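Local coordinates for protein catechol 1,2 dioxygenase (Acinetobacter radioresistens, PDB 2XSU) that probably catalyses the intradiol cleavage of catechol by dioxygen to cis,cis-muconate at a ferric iron centre, working as a homodimer, at residues A70-L75 against G207-L212; G128-K133 against A161-N166; D135-E140 against T196-Y201; N243-E248 against G261-A266; G234-T239 against P301-E306. The protein carries 1 engineered substitution. All blocks are in the same frame, centred on the assembly; numbering follows the deposited sequence. Where two conformers were deposited one is given.

Contact 1 (A70-L75 against G207-L212). With PIE (1,2-diacyl-sn-glycero-3-phosphoinositol), chain C.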
# COMPACT_ATOMS: atom_id res chain seq x y z
N ALA A 70 -6.90 -3.73 -6.20
CA ALA A 70 -8.30 -3.35 -6.45
C ALA A 70 -8.44 -1.89 -6.91
O ALA A 70 -9.57 -1.43 -7.20
CB ALA A 70 -9.12 -3.59 -5.19
N ASN A 71 -7.31 -1.18 -7.00
CA ASN A 71 -7.24 0.26 -7.32
C ASN A 71 -8.12 1.08 -6.39
O ASN A 71 -8.83 1.99 -6.84
CB ASN A 71 -7.63 0.50 -8.78
CG ASN A 71 -6.54 0.05 -9.75
OD1 ASN A 71 -6.74 -0.91 -10.50
ND2 ASN A 71 -5.41 0.76 -9.74
N GLU A 72 -8.04 0.77 -5.09
CA GLU A 72 -8.91 1.41 -4.09
C GLU A 72 -8.20 2.31 -3.08
O GLU A 72 -8.84 2.77 -2.13
CB GLU A 72 -9.75 0.36 -3.33
CG GLU A 72 -11.00 -0.11 -4.07
CD GLU A 72 -11.97 -0.93 -3.20
OE1 GLU A 72 -12.40 -0.43 -2.14
OE2 GLU A 72 -12.33 -2.07 -3.58
N LEU A 73 -6.89 2.53 -3.23
CA LEU A 73 -6.17 3.36 -2.26
C LEU A 73 -6.61 4.82 -2.30
O LEU A 73 -6.55 5.51 -1.28
CB LEU A 73 -4.63 3.21 -2.34
CG LEU A 73 -4.12 1.87 -1.77
CD1 LEU A 73 -2.60 1.76 -2.01
CD2 LEU A 73 -4.48 1.72 -0.26
N GLY A 74 -7.05 5.29 -3.47
CA GLY A 74 -7.62 6.67 -3.58
C GLY A 74 -8.95 6.75 -2.84
O GLY A 74 -9.26 7.75 -2.14
N LEU A 75 -9.75 5.71 -2.98
CA LEU A 75 -11.00 5.62 -2.26
C LEU A 75 -10.76 5.58 -0.74
O LEU A 75 -11.48 6.23 0.04
CB LEU A 75 -11.77 4.38 -2.75
CG LEU A 75 -13.24 4.30 -2.52
CD1 LEU A 75 -13.94 5.54 -3.09
CD2 LEU A 75 -13.75 3.01 -3.25
N GLY A 207 -15.41 -4.92 -1.80
CA GLY A 207 -14.06 -4.38 -2.00
C GLY A 207 -13.33 -4.11 -0.69
O GLY A 207 -13.88 -4.27 0.40
N THR A 208 -12.07 -3.67 -0.82
CA THR A 208 -11.20 -3.49 0.33
C THR A 208 -11.57 -2.31 1.23
O THR A 208 -11.44 -2.40 2.45
CB THR A 208 -9.71 -3.35 -0.09
OG1 THR A 208 -9.60 -2.32 -1.08
CG2 THR A 208 -9.19 -4.68 -0.69
N THR A 209 -12.05 -1.21 0.64
CA THR A 209 -12.40 -0.05 1.44
C THR A 209 -13.59 -0.36 2.38
O THR A 209 -13.51 -0.13 3.60
CB THR A 209 -12.64 1.22 0.56
OG1 THR A 209 -11.50 1.43 -0.29
CG2 THR A 209 -12.82 2.43 1.47
N GLN A 210 -14.64 -0.95 1.81
CA GLN A 210 -15.80 -1.34 2.62
C GLN A 210 -15.43 -2.40 3.66
O GLN A 210 -15.94 -2.37 4.78
CB GLN A 210 -16.98 -1.77 1.75
CG GLN A 210 -18.31 -1.80 2.54
CD GLN A 210 -18.67 -0.43 3.12
OE1 GLN A 210 -18.79 0.53 2.37
NE2 GLN A 210 -18.82 -0.34 4.45
N ALA A 211 -14.51 -3.31 3.31
CA ALA A 211 -14.09 -4.30 4.30
C ALA A 211 -13.52 -3.63 5.55
O ALA A 211 -13.83 -4.04 6.68
CB ALA A 211 -13.06 -5.26 3.68
N LEU A 212 -12.68 -2.61 5.37
CA LEU A 212 -12.09 -1.95 6.50
C LEU A 212 -13.15 -1.07 7.21
O LEU A 212 -13.24 -1.09 8.45
CB LEU A 212 -10.86 -1.13 6.07
CG LEU A 212 -10.21 -0.31 7.18
CD1 LEU A 212 -9.73 -1.16 8.37
CD2 LEU A 212 -9.00 0.43 6.60
P PIE C . -10.62 -7.93 5.78
O11 PIE C . -10.55 -9.12 6.61
O12 PIE C . -10.01 -6.57 6.56
O13 PIE C . -12.33 -7.62 5.67
O14 PIE C . -10.28 -7.98 4.35
C1 PIE C . -10.56 -8.53 8.03
C2 PIE C . -9.05 -8.48 8.32
C3 PIE C . -8.74 -7.00 8.62
O31 PIE C . -7.44 -6.58 8.15
O32 PIE C . -8.03 -4.59 7.29
C31 PIE C . -7.35 -5.22 8.10
C32 PIE C . -6.41 -4.49 9.05
C33 PIE C . -5.34 -3.72 8.28
C34 PIE C . -5.68 -2.23 8.20
C35 PIE C . -4.41 -1.39 8.34
C36 PIE C . -4.41 -0.21 7.38
C37 PIE C . -4.85 1.06 8.10
C38 PIE C . -4.23 2.30 7.44
C39 PIE C . -4.05 3.31 8.38
C40 PIE C . -3.13 4.35 8.21
C41 PIE C . -2.33 4.47 7.08
C42 PIE C . -2.81 5.61 6.18
O21 PIE C . -8.59 -9.39 9.41
O22 PIE C . -10.26 -9.24 10.93
C21 PIE C . -9.06 -9.20 10.69
C22 PIE C . -8.10 -9.02 11.88
C23 PIE C . -6.79 -8.26 11.65
C24 PIE C . -5.96 -8.21 12.94
C25 PIE C . -5.68 -6.77 13.38
C26 PIE C . -4.68 -6.11 12.44
C27 PIE C . -4.31 -4.71 12.91
C28 PIE C . -3.75 -3.87 11.77
C29 PIE C . -2.22 -3.94 11.73
C47 PIE C . -1.62 -2.92 10.77
C48 PIE C . -0.10 -3.06 10.74
C49 PIE C . 0.57 -1.77 10.25
C50 PIE C . 1.75 -2.06 9.32
C51 PIE C . 1.36 -1.95 7.83
C1' PIE C . -11.32 -9.92 1.39
C2' PIE C . -10.70 -11.24 1.74
C3' PIE C . -10.90 -11.49 3.24
C4' PIE C . -10.35 -10.39 4.05
C5' PIE C . -10.94 -9.03 3.65
C6' PIE C . -10.66 -8.77 2.14
O1' PIE C . -11.09 -9.63 -0.00
O2' PIE C . -11.29 -12.31 1.03
O3' PIE C . -10.31 -12.73 3.63
O4' PIE C . -9.28 -10.39 4.98
O6' PIE C . -11.28 -7.53 1.76
C52 PIE C . 0.71 -0.61 7.46
C53 PIE C . 1.76 0.48 7.19
C54 PIE C . 2.58 0.17 5.93
C55 PIE C . 2.80 1.44 5.10
C43 PIE C . -3.76 5.12 5.08
C44 PIE C . -3.39 5.68 3.71
C45 PIE C . -4.63 6.23 3.00
C46 PIE C . -4.92 5.43 1.74
O HOH W 1 -14.89 -1.07 -1.07
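Glu72 OE1 is held by three donors, two from Thr209 in the first turn of helix 208-215 and one a water. The Thr209 hydroxyl, OG1, gives to OE1 at 2.8 Å, meeting it on the anti side of the carboxylate. Thr209 N gives to the same OE1 at 2.9 Å from above the carboxylate plane, and water 1, itself hydrogen-bonded to Gln210 N, is the third donor. The other oxygen, OE2, takes a longer bond of 3.2 Å from Thr208 N, again from above the plane. Thr208 OG1 lies 3.5 Å from Glu72 CD, and Leu75 CB rests 3.9 Å from Thr209 OG1. Just before Glu72 in the chain, a Schellman motif at Asn71 ends helix 54-69. Further along helix 208-215, Ala211 CB lies 3.2 Å from O13 of the bound phospholipid, which Leu73 and Leu212 also line. A distant carboxylate thus accepts from the N-H groups of Thr208 and Thr209, the first two residues after the N-cap position Gly207, here beside a lipid pocket.

Contact 2 (G128-K133 against A161-N166)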
# COMPACT_ATOMS: atom_id res chain seq x y z
N GLY A 128 -28.54 9.78 -23.01
CA GLY A 128 -29.98 9.52 -23.11
C GLY A 128 -30.41 8.09 -22.79
O GLY A 128 -31.62 7.78 -22.83
N SER A 129 -29.44 7.22 -22.46
CA SER A 129 -29.74 5.80 -22.20
C SER A 129 -30.54 5.54 -20.92
O SER A 129 -31.04 4.42 -20.72
CB SER A 129 -28.47 4.94 -22.18
OG SER A 129 -27.63 5.31 -21.09
N GLU A 130 -30.65 6.57 -20.09
CA GLU A 130 -31.46 6.47 -18.86
C GLU A 130 -32.68 7.40 -18.88
O GLU A 130 -33.25 7.68 -17.83
CB GLU A 130 -30.59 6.81 -17.63
CG GLU A 130 -29.38 5.90 -17.46
CD GLU A 130 -28.75 6.02 -16.06
OE1 GLU A 130 -28.50 7.16 -15.61
OE2 GLU A 130 -28.51 4.97 -15.43
N SER A 131 -33.10 7.86 -20.05
CA SER A 131 -34.10 8.92 -20.12
C SER A 131 -35.48 8.51 -19.57
O SER A 131 -36.27 9.38 -19.20
CB SER A 131 -34.22 9.48 -21.54
OG SER A 131 -34.69 8.46 -22.42
N ASP A 132 -35.74 7.21 -19.49
CA ASP A 132 -37.02 6.72 -18.97
C ASP A 132 -36.92 6.31 -17.50
O ASP A 132 -37.88 5.75 -16.94
CB ASP A 132 -37.57 5.56 -19.81
CG ASP A 132 -37.99 5.98 -21.22
OD1 ASP A 132 -38.34 7.17 -21.46
OD2 ASP A 132 -37.96 5.08 -22.10
N LYS A 133 -35.78 6.59 -16.85
CA LYS A 133 -35.59 6.12 -15.47
C LYS A 133 -34.90 7.08 -14.51
O LYS A 133 -34.63 6.72 -13.36
CB LYS A 133 -34.90 4.77 -15.42
CG LYS A 133 -33.48 4.75 -15.96
CD LYS A 133 -33.00 3.30 -15.97
CE LYS A 133 -31.51 3.19 -16.23
NZ LYS A 133 -31.03 1.75 -16.23
N ALA A 161 -21.96 10.82 -11.33
CA ALA A 161 -22.54 9.47 -11.41
C ALA A 161 -23.87 9.41 -12.16
O ALA A 161 -24.65 10.40 -12.23
CB ALA A 161 -22.70 8.88 -10.01
N ASN A 162 -24.13 8.22 -12.70
CA ASN A 162 -25.43 7.94 -13.33
C ASN A 162 -26.53 7.60 -12.31
O ASN A 162 -26.33 7.78 -11.09
CB ASN A 162 -25.30 6.87 -14.45
CG ASN A 162 -25.17 5.44 -13.91
OD1 ASN A 162 -25.12 5.19 -12.69
ND2 ASN A 162 -25.12 4.49 -14.85
N SER A 163 -27.68 7.11 -12.80
CA SER A 163 -28.85 6.88 -11.93
C SER A 163 -28.66 5.73 -10.93
O SER A 163 -29.47 5.61 -10.00
CB SER A 163 -30.11 6.63 -12.75
OG SER A 163 -30.17 5.30 -13.22
N LEU A 164 -27.60 4.95 -11.15
CA LEU A 164 -27.25 3.82 -10.28
C LEU A 164 -26.07 4.14 -9.36
O LEU A 164 -25.62 3.28 -8.57
CB LEU A 164 -26.96 2.55 -11.13
CG LEU A 164 -27.99 2.17 -12.21
CD1 LEU A 164 -27.61 0.86 -12.91
CD2 LEU A 164 -29.37 2.07 -11.65
N GLY A 165 -25.55 5.37 -9.46
CA GLY A 165 -24.39 5.79 -8.68
C GLY A 165 -23.05 5.35 -9.27
O GLY A 165 -22.05 5.33 -8.55
N ASN A 166 -23.03 5.06 -10.58
CA ASN A 166 -21.80 4.59 -11.27
C ASN A 166 -21.23 5.64 -12.23
O ASN A 166 -21.97 6.42 -12.84
CB ASN A 166 -22.08 3.29 -12.06
CG ASN A 166 -22.56 2.13 -11.17
OD1 ASN A 166 -23.45 1.35 -11.57
ND2 ASN A 166 -21.98 2.00 -9.99
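Glu130, in the loop between strands 122-124 and 136-145, reaches across to Ser163 in the loop between strands 155-159 and 180-184, and its side chain shows how a single carboxylate can tie two type I turns together. From CB the chain turns CG anti to the carbonyl carbon (chi1 -59°), and CD then lies anti to CA (chi2 -166°), an extended course that delivers the carboxylate to the second turn. CD is 3.3 Å from Ser163 OG. At the tip the two oxygens divide the work. OE1 receives Ser163 N at 2.9 Å on its syn lone pair, and also lies against Asn162 CB at 3.4 Å. OE2 takes the Ser163 hydroxyl, OG, at 2.8 Å, the donor standing well above the carboxylate plane; a weak second bond runs to OE2 from Ser163 N. Lys133 adds a lesser contact, its CE 3.9 Å from Ser163 OG.

The receiving turn is held from within. Asn162 OD1 accepts from Leu164 N, making an Asx turn, and from Asn166 N, the two donors approaching opposite faces of its amide plane. One serine therefore offers both its backbone N-H and its hydroxyl to the same carboxylate. These neutral donors would be expected to favour the ionised form of Glu130, while the partly open surface setting should let solvent share its charge.

Contact 3 (D135-E140 against T196-Y201). With FE (Fe (III) ion), chain B.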
# COMPACT_ATOMS: atom_id res chain seq x y z
N ASP A 135 -34.50 11.58 -13.55
CA ASP A 135 -34.86 12.99 -13.81
C ASP A 135 -33.79 13.68 -14.66
O ASP A 135 -32.58 13.46 -14.48
CB ASP A 135 -35.00 13.80 -12.51
CG ASP A 135 -36.20 13.38 -11.67
OD1 ASP A 135 -37.13 12.75 -12.19
OD2 ASP A 135 -36.21 13.77 -10.49
N THR A 136 -34.26 14.51 -15.59
CA THR A 136 -33.40 15.45 -16.29
C THR A 136 -32.98 16.58 -15.34
O THR A 136 -33.77 17.04 -14.49
CB THR A 136 -34.17 16.06 -17.48
OG1 THR A 136 -34.43 15.03 -18.44
CG2 THR A 136 -33.36 17.12 -18.16
N LEU A 137 -31.71 16.99 -15.43
CA LEU A 137 -31.17 18.10 -14.64
C LEU A 137 -30.48 19.09 -15.57
O LEU A 137 -29.66 18.68 -16.39
CB LEU A 137 -30.13 17.58 -13.63
CG LEU A 137 -29.29 18.63 -12.90
CD1 LEU A 137 -30.14 19.53 -12.00
CD2 LEU A 137 -28.22 17.91 -12.06
N ILE A 138 -30.81 20.37 -15.43
CA ILE A 138 -30.03 21.45 -16.02
C ILE A 138 -29.23 22.13 -14.92
O ILE A 138 -29.79 22.53 -13.86
CB ILE A 138 -30.93 22.49 -16.71
CG1 ILE A 138 -31.53 21.86 -17.97
CG2 ILE A 138 -30.12 23.78 -17.00
CD1 ILE A 138 -32.60 22.69 -18.70
N ILE A 139 -27.92 22.25 -15.15
CA ILE A 139 -27.04 23.00 -14.27
C ILE A 139 -26.57 24.21 -15.02
O ILE A 139 -26.14 24.09 -16.18
CB ILE A 139 -25.74 22.21 -13.90
CG1 ILE A 139 -26.11 20.81 -13.40
CG2 ILE A 139 -24.91 22.98 -12.91
CD1 ILE A 139 -24.88 19.88 -13.27
N GLU A 140 -26.64 25.37 -14.39
CA GLU A 140 -26.04 26.55 -15.01
C GLU A 140 -25.45 27.53 -14.03
O GLU A 140 -25.77 27.50 -12.83
CB GLU A 140 -26.97 27.25 -16.00
CG GLU A 140 -28.14 27.95 -15.43
CD GLU A 140 -29.17 28.31 -16.54
OE1 GLU A 140 -30.35 28.41 -16.24
OE2 GLU A 140 -28.80 28.47 -17.72
N THR A 196 -28.39 14.49 -16.21
CA THR A 196 -29.34 13.73 -15.40
C THR A 196 -28.98 13.87 -13.93
O THR A 196 -27.83 14.20 -13.61
CB THR A 196 -29.41 12.26 -15.79
OG1 THR A 196 -28.09 11.68 -15.80
CG2 THR A 196 -30.02 12.12 -17.19
N MET A 197 -29.97 13.68 -13.05
CA MET A 197 -29.73 13.81 -11.60
C MET A 197 -28.79 12.72 -11.09
O MET A 197 -29.12 11.56 -11.23
CB MET A 197 -31.07 13.68 -10.86
CG MET A 197 -31.93 14.95 -10.83
SD MET A 197 -31.20 16.33 -9.92
CE MET A 197 -30.02 15.46 -8.81
N PRO A 198 -27.61 13.09 -10.53
CA PRO A 198 -26.78 12.04 -9.93
C PRO A 198 -27.40 11.49 -8.65
O PRO A 198 -28.08 12.22 -7.92
CB PRO A 198 -25.48 12.77 -9.59
CG PRO A 198 -25.89 14.15 -9.33
CD PRO A 198 -27.01 14.42 -10.36
N VAL A 199 -27.17 10.21 -8.39
CA VAL A 199 -27.52 9.61 -7.11
C VAL A 199 -26.22 9.37 -6.34
O VAL A 199 -25.16 9.17 -6.93
CB VAL A 199 -28.34 8.31 -7.33
CG1 VAL A 199 -27.48 7.20 -7.80
CG2 VAL A 199 -29.08 7.93 -6.09
N GLY A 200 -26.30 9.46 -5.01
CA GLY A 200 -25.18 9.11 -4.17
C GLY A 200 -24.93 7.61 -4.27
O GLY A 200 -25.77 6.85 -4.78
N TYR A 201 -23.82 7.17 -3.74
CA TYR A 201 -23.39 5.80 -3.94
C TYR A 201 -22.51 5.38 -2.79
O TYR A 201 -21.96 6.22 -2.08
CB TYR A 201 -22.61 5.71 -5.26
CG TYR A 201 -21.48 6.73 -5.38
CD1 TYR A 201 -20.19 6.44 -4.92
CD2 TYR A 201 -21.69 7.96 -6.00
CE1 TYR A 201 -19.16 7.34 -5.05
CE2 TYR A 201 -20.66 8.89 -6.15
CZ TYR A 201 -19.39 8.59 -5.66
OH TYR A 201 -18.35 9.49 -5.78
FE FE B . -17.81 11.47 -6.98
O HOH W 2 -15.94 10.48 -6.60
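Backbone polarity accounts for the first part of the junction between Asp135 and Met197. Met197 N donates to Asp135 O at 3.0 Å with an N-H...O angle of 162°, and the same oxygen receives a CA-H...O contact from Thr196 CA at 3.4 Å. Next along, Thr136 and Thr196 form an antiparallel non-hydrogen-bonded pair whose side chains diverge.

Apolar contacts make the second part. Met197 is bent at chi2 and chi3, and its SD meets Leu137 CD1 at 4.0 Å, the two side chains crossing at about a right angle. Leu137 CD2 lies 4.1 Å from Pro198 CD. Apart from these, the aliphatic CB of Asp135 comes within 3.7 Å of Met197 CG. The carboxylate of Asp135 is engaged outside the contact, OD2 forming a salt bridge with Lys285.

Metal coordination comes last. Four residues beyond Met197, Tyr201 OH binds the ferric iron at 2.4 Å, the metal lying in the plane of the ring at its edge; Tyr167, His225, His227 and water 2 complete the site.

In the fold, strand 136-145 runs between strands 190-196 and 284-293 of the mixed sheet, and the segment following strand 190-196 leads away past Val226 of strand 221-231, which packs on Pro198, towards the iron.

Contact 4 (N243-E248 against G261-A266)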
# COMPACT_ATOMS: atom_id res chain seq x y z
N ASN A 243 -23.10 19.65 -3.62
CA ASN A 243 -23.99 18.61 -3.12
C ASN A 243 -25.40 19.12 -3.25
O ASN A 243 -25.61 20.31 -3.54
CB ASN A 243 -23.72 18.34 -1.65
CG ASN A 243 -22.45 17.62 -1.43
OD1 ASN A 243 -22.34 16.42 -1.73
ND2 ASN A 243 -21.44 18.34 -0.94
N ILE A 244 -26.36 18.20 -3.13
CA ILE A 244 -27.76 18.55 -3.36
C ILE A 244 -28.52 18.42 -2.06
O ILE A 244 -28.48 17.36 -1.40
CB ILE A 244 -28.36 17.65 -4.46
CG1 ILE A 244 -27.59 17.86 -5.77
CG2 ILE A 244 -29.87 17.96 -4.65
CD1 ILE A 244 -27.99 16.97 -6.90
N GLU A 245 -29.20 19.51 -1.68
CA GLU A 245 -29.99 19.57 -0.46
C GLU A 245 -31.05 18.47 -0.52
O GLU A 245 -31.61 18.19 -1.58
CB GLU A 245 -30.65 20.95 -0.34
CG GLU A 245 -31.29 21.23 0.99
CD GLU A 245 -30.32 21.16 2.16
OE1 GLU A 245 -29.43 22.02 2.27
OE2 GLU A 245 -30.49 20.25 3.00
N GLY A 246 -31.28 17.81 0.62
CA GLY A 246 -32.27 16.72 0.65
C GLY A 246 -31.72 15.31 0.75
O GLY A 246 -32.48 14.36 0.96
N ASP A 247 -30.41 15.17 0.53
CA ASP A 247 -29.81 13.85 0.52
C ASP A 247 -29.63 13.34 1.96
O ASP A 247 -29.19 14.08 2.84
CB ASP A 247 -28.44 13.90 -0.19
CG ASP A 247 -27.95 12.54 -0.61
OD1 ASP A 247 -27.62 11.72 0.27
OD2 ASP A 247 -27.86 12.28 -1.84
N GLU A 248 -29.98 12.08 2.16
CA GLU A 248 -29.79 11.38 3.44
C GLU A 248 -28.38 11.58 3.99
O GLU A 248 -28.20 11.70 5.21
CB GLU A 248 -30.09 9.89 3.23
CG GLU A 248 -29.89 9.03 4.44
CD GLU A 248 -30.17 7.54 4.19
OE1 GLU A 248 -30.23 7.09 3.01
OE2 GLU A 248 -30.28 6.83 5.20
N GLY A 261 -21.50 26.61 1.48
CA GLY A 261 -21.15 27.29 0.25
C GLY A 261 -21.22 26.34 -0.92
O GLY A 261 -21.28 26.80 -2.07
N LEU A 262 -21.24 25.03 -0.65
CA LEU A 262 -21.24 24.04 -1.73
C LEU A 262 -22.48 23.16 -1.70
O LEU A 262 -22.47 22.06 -2.26
CB LEU A 262 -19.99 23.15 -1.67
CG LEU A 262 -18.65 23.88 -1.76
CD1 LEU A 262 -17.52 22.83 -1.76
CD2 LEU A 262 -18.58 24.76 -3.02
N VAL A 263 -23.54 23.62 -1.03
CA VAL A 263 -24.82 22.89 -1.07
C VAL A 263 -25.79 23.65 -1.97
O VAL A 263 -26.05 24.84 -1.76
CB VAL A 263 -25.42 22.70 0.34
CG1 VAL A 263 -26.70 21.87 0.27
CG2 VAL A 263 -24.36 22.00 1.28
N ALA A 264 -26.30 22.96 -2.98
CA ALA A 264 -27.25 23.52 -3.92
C ALA A 264 -28.63 22.89 -3.75
O ALA A 264 -28.77 21.72 -3.39
CB ALA A 264 -26.74 23.29 -5.36
N THR A 265 -29.66 23.70 -4.02
CA THR A 265 -31.04 23.23 -4.01
C THR A 265 -31.50 22.97 -5.44
O THR A 265 -31.36 23.85 -6.32
CB THR A 265 -31.94 24.28 -3.32
OG1 THR A 265 -31.52 24.43 -1.96
CG2 THR A 265 -33.39 23.85 -3.34
N ALA A 266 -32.02 21.78 -5.68
CA ALA A 266 -32.55 21.42 -7.01
C ALA A 266 -33.98 21.93 -7.06
O ALA A 266 -34.84 21.46 -6.30
CB ALA A 266 -32.52 19.92 -7.19
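Asn243, Glu245 and Val263 carry most of the buried surface where two parallel strands run side by side. Asn243 works through its backbone: its N donates to Leu262 O at 2.8 Å, and its O accepts from Ala264 N, also at 2.8 Å. A third bond follows, Glu245 N giving to Ala264 O at 2.8 Å. The Glu245 side chain then folds back over the neighbouring strand. CG stands anti to the backbone N (chi1 -169°), and a bend at chi2 (59°) turns CD round, after which OE1 reaches Val263 CG1 at 3.4 Å. Ile244 adds an apolar touch, CG2 to Ala266 CB at 4.2 Å, over Ile287 of strand 284-293. A type II turn that starts at Ile244 and runs to Asp247, with Gly246 at positive phi, carries the chain away. Asn243-Val263 and Ile244-Ala264 are two successive parallel bridges between strands 238-244 and 263-269 in the mixed beta-sheet core of the intradiol dioxygenases, with Asn243 packed on the iron ligand His225.

Contact 5 (G234-T239 against P301-E306)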
# COMPACT_ATOMS: atom_id res chain seq x y z
N GLY A 234 -4.66 33.48 -15.67
CA GLY A 234 -4.61 34.53 -14.66
C GLY A 234 -5.31 34.26 -13.34
O GLY A 234 -5.27 35.09 -12.43
N TYR A 235 -5.98 33.11 -13.26
CA TYR A 235 -6.72 32.71 -12.04
C TYR A 235 -6.24 31.40 -11.43
O TYR A 235 -5.68 30.53 -12.12
CB TYR A 235 -8.23 32.65 -12.33
CG TYR A 235 -8.79 34.01 -12.71
CD1 TYR A 235 -9.31 34.87 -11.73
CD2 TYR A 235 -8.78 34.44 -14.04
CE1 TYR A 235 -9.80 36.13 -12.07
CE2 TYR A 235 -9.27 35.70 -14.39
CZ TYR A 235 -9.78 36.53 -13.40
OH TYR A 235 -10.26 37.78 -13.73
N ARG A 236 -6.46 31.27 -10.12
CA ARG A 236 -6.11 30.06 -9.39
C ARG A 236 -7.07 28.93 -9.77
O ARG A 236 -8.28 29.12 -9.69
CB ARG A 236 -6.21 30.31 -7.88
CG ARG A 236 -5.39 31.51 -7.38
CD ARG A 236 -5.43 31.56 -5.85
NE ARG A 236 -4.52 30.60 -5.21
CZ ARG A 236 -4.80 29.93 -4.09
NH1 ARG A 236 -5.99 30.03 -3.53
NH2 ARG A 236 -3.90 29.11 -3.56
N LYS A 237 -6.53 27.77 -10.14
CA LYS A 237 -7.37 26.59 -10.47
C LYS A 237 -8.14 26.13 -9.23
O LYS A 237 -7.61 26.13 -8.10
CB LYS A 237 -6.52 25.44 -10.98
CG LYS A 237 -7.36 24.27 -11.51
CD LYS A 237 -6.48 23.27 -12.24
CE LYS A 237 -7.33 22.18 -12.93
NZ LYS A 237 -6.50 21.41 -13.92
N LEU A 238 -9.39 25.74 -9.47
CA LEU A 238 -10.29 25.35 -8.39
C LEU A 238 -10.73 23.91 -8.56
O LEU A 238 -11.16 23.52 -9.64
CB LEU A 238 -11.52 26.25 -8.37
CG LEU A 238 -12.67 25.89 -7.41
CD1 LEU A 238 -12.22 25.99 -5.95
CD2 LEU A 238 -13.89 26.76 -7.64
N THR A 239 -10.62 23.15 -7.47
CA THR A 239 -11.19 21.80 -7.39
C THR A 239 -12.35 21.89 -6.42
O THR A 239 -12.18 22.26 -5.26
CB THR A 239 -10.16 20.77 -6.87
OG1 THR A 239 -9.04 20.71 -7.76
CG2 THR A 239 -10.82 19.34 -6.75
N PRO A 301 0.12 30.59 -2.76
CA PRO A 301 0.48 29.18 -2.93
C PRO A 301 -0.22 28.59 -4.16
O PRO A 301 -1.29 29.08 -4.56
CB PRO A 301 -0.06 28.50 -1.66
CG PRO A 301 -0.25 29.61 -0.67
CD PRO A 301 -0.54 30.84 -1.46
N SER A 302 0.37 27.57 -4.76
CA SER A 302 -0.28 26.90 -5.90
C SER A 302 -1.60 26.27 -5.45
O SER A 302 -1.69 25.75 -4.32
CB SER A 302 0.65 25.85 -6.52
OG SER A 302 0.09 25.34 -7.72
N SER A 303 -2.62 26.34 -6.31
CA SER A 303 -3.89 25.63 -6.05
C SER A 303 -4.06 24.43 -6.98
O SER A 303 -5.15 23.81 -7.02
CB SER A 303 -5.08 26.58 -6.14
OG SER A 303 -5.24 27.06 -7.46
N GLU A 304 -3.00 24.12 -7.72
CA GLU A 304 -2.96 22.99 -8.64
C GLU A 304 -2.23 21.79 -8.03
O GLU A 304 -1.22 21.95 -7.35
CB GLU A 304 -2.26 23.39 -9.93
CG GLU A 304 -3.03 24.44 -10.73
CD GLU A 304 -2.27 24.97 -11.93
OE1 GLU A 304 -1.09 24.60 -12.13
OE2 GLU A 304 -2.86 25.78 -12.67
N VAL A 305 -2.77 20.60 -8.25
CA VAL A 305 -2.24 19.39 -7.62
C VAL A 305 -1.87 18.39 -8.71
O VAL A 305 -2.73 17.97 -9.48
CB VAL A 305 -3.31 18.78 -6.67
CG1 VAL A 305 -2.87 17.44 -6.12
CG2 VAL A 305 -3.62 19.75 -5.53
N GLU A 306 -0.58 18.04 -8.80
CA GLU A 306 -0.14 16.90 -9.63
C GLU A 306 -0.59 15.58 -9.01
O GLU A 306 -0.39 15.33 -7.81
CB GLU A 306 1.39 16.88 -9.76
CG GLU A 306 2.00 18.12 -10.38
CD GLU A 306 3.53 18.11 -10.38
OE1 GLU A 306 4.15 17.38 -9.56
OE2 GLU A 306 4.11 18.85 -11.21
O HOH W 3 -2.14 30.07 -6.92
O HOH W 4 -3.77 27.95 -10.94
O HOH W 5 -7.15 22.51 -8.51
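Ser303 and Arg236 supply the two direct hydrogen bonds of the first shell. Ser303 OG donates to Lys237 O at 2.6 Å, in the carbonyl plane and on a lone pair. Arg236 NH2 gives a nearly straight bond of 2.8 Å to Pro301 O, which lies close to the guanidinium plane, while Ser303 CB rests 3.8 Å above one face of that group, offset toward its rim. A bend at chi3 (79°) brings NE round, and water 3 joins Arg236 NE to Pro301 O. Lys237 CB also packs on Glu304 CG at 3.6 Å, the two side chains crossing at about a right angle.

Two further waters span the contact: water 4 bridges Lys237 N and Glu304 OE2, and water 5 bridges Thr239 OG1 and Ser303 O. Farther out, Asp94 forms a salt bridge with Arg236 NH2, so this nitrogen has two partners, and Lys237 makes a cation-pi contact with Phe229. Beyond Glu304 the chain meets the second subunit, where Val305 packs on Trp58 of that subunit and Glu306 pairs with its Lys59. The result is an extended C-terminal segment, itself without regular structure, fastened along the approach to strand 238-244 and leading into the dimer interface.

Contacts 2, 3 and 4 form a connected group near the iron. Contacts 2 and 3 have centres about 9 Å apart and touch where Val199 CG1 meets Gly165 N at 3.1 Å; contacts 3 and 4, about 11 Å apart between centres, meet through Met197 CE and Ile244 CD1. Contact 3 holds the iron ligand Tyr201, and contact 4 brings the side chain of Asn243 to about 4 Å from that of His225. Contact 1 reaches the same site from the lipid side, the Leu75 side chain lying about 8 Å from the iron. Contact 5 shares strand 238-244 with contact 4 but lies about 25 Å from it between centres; like contact 1, it touches the second subunit.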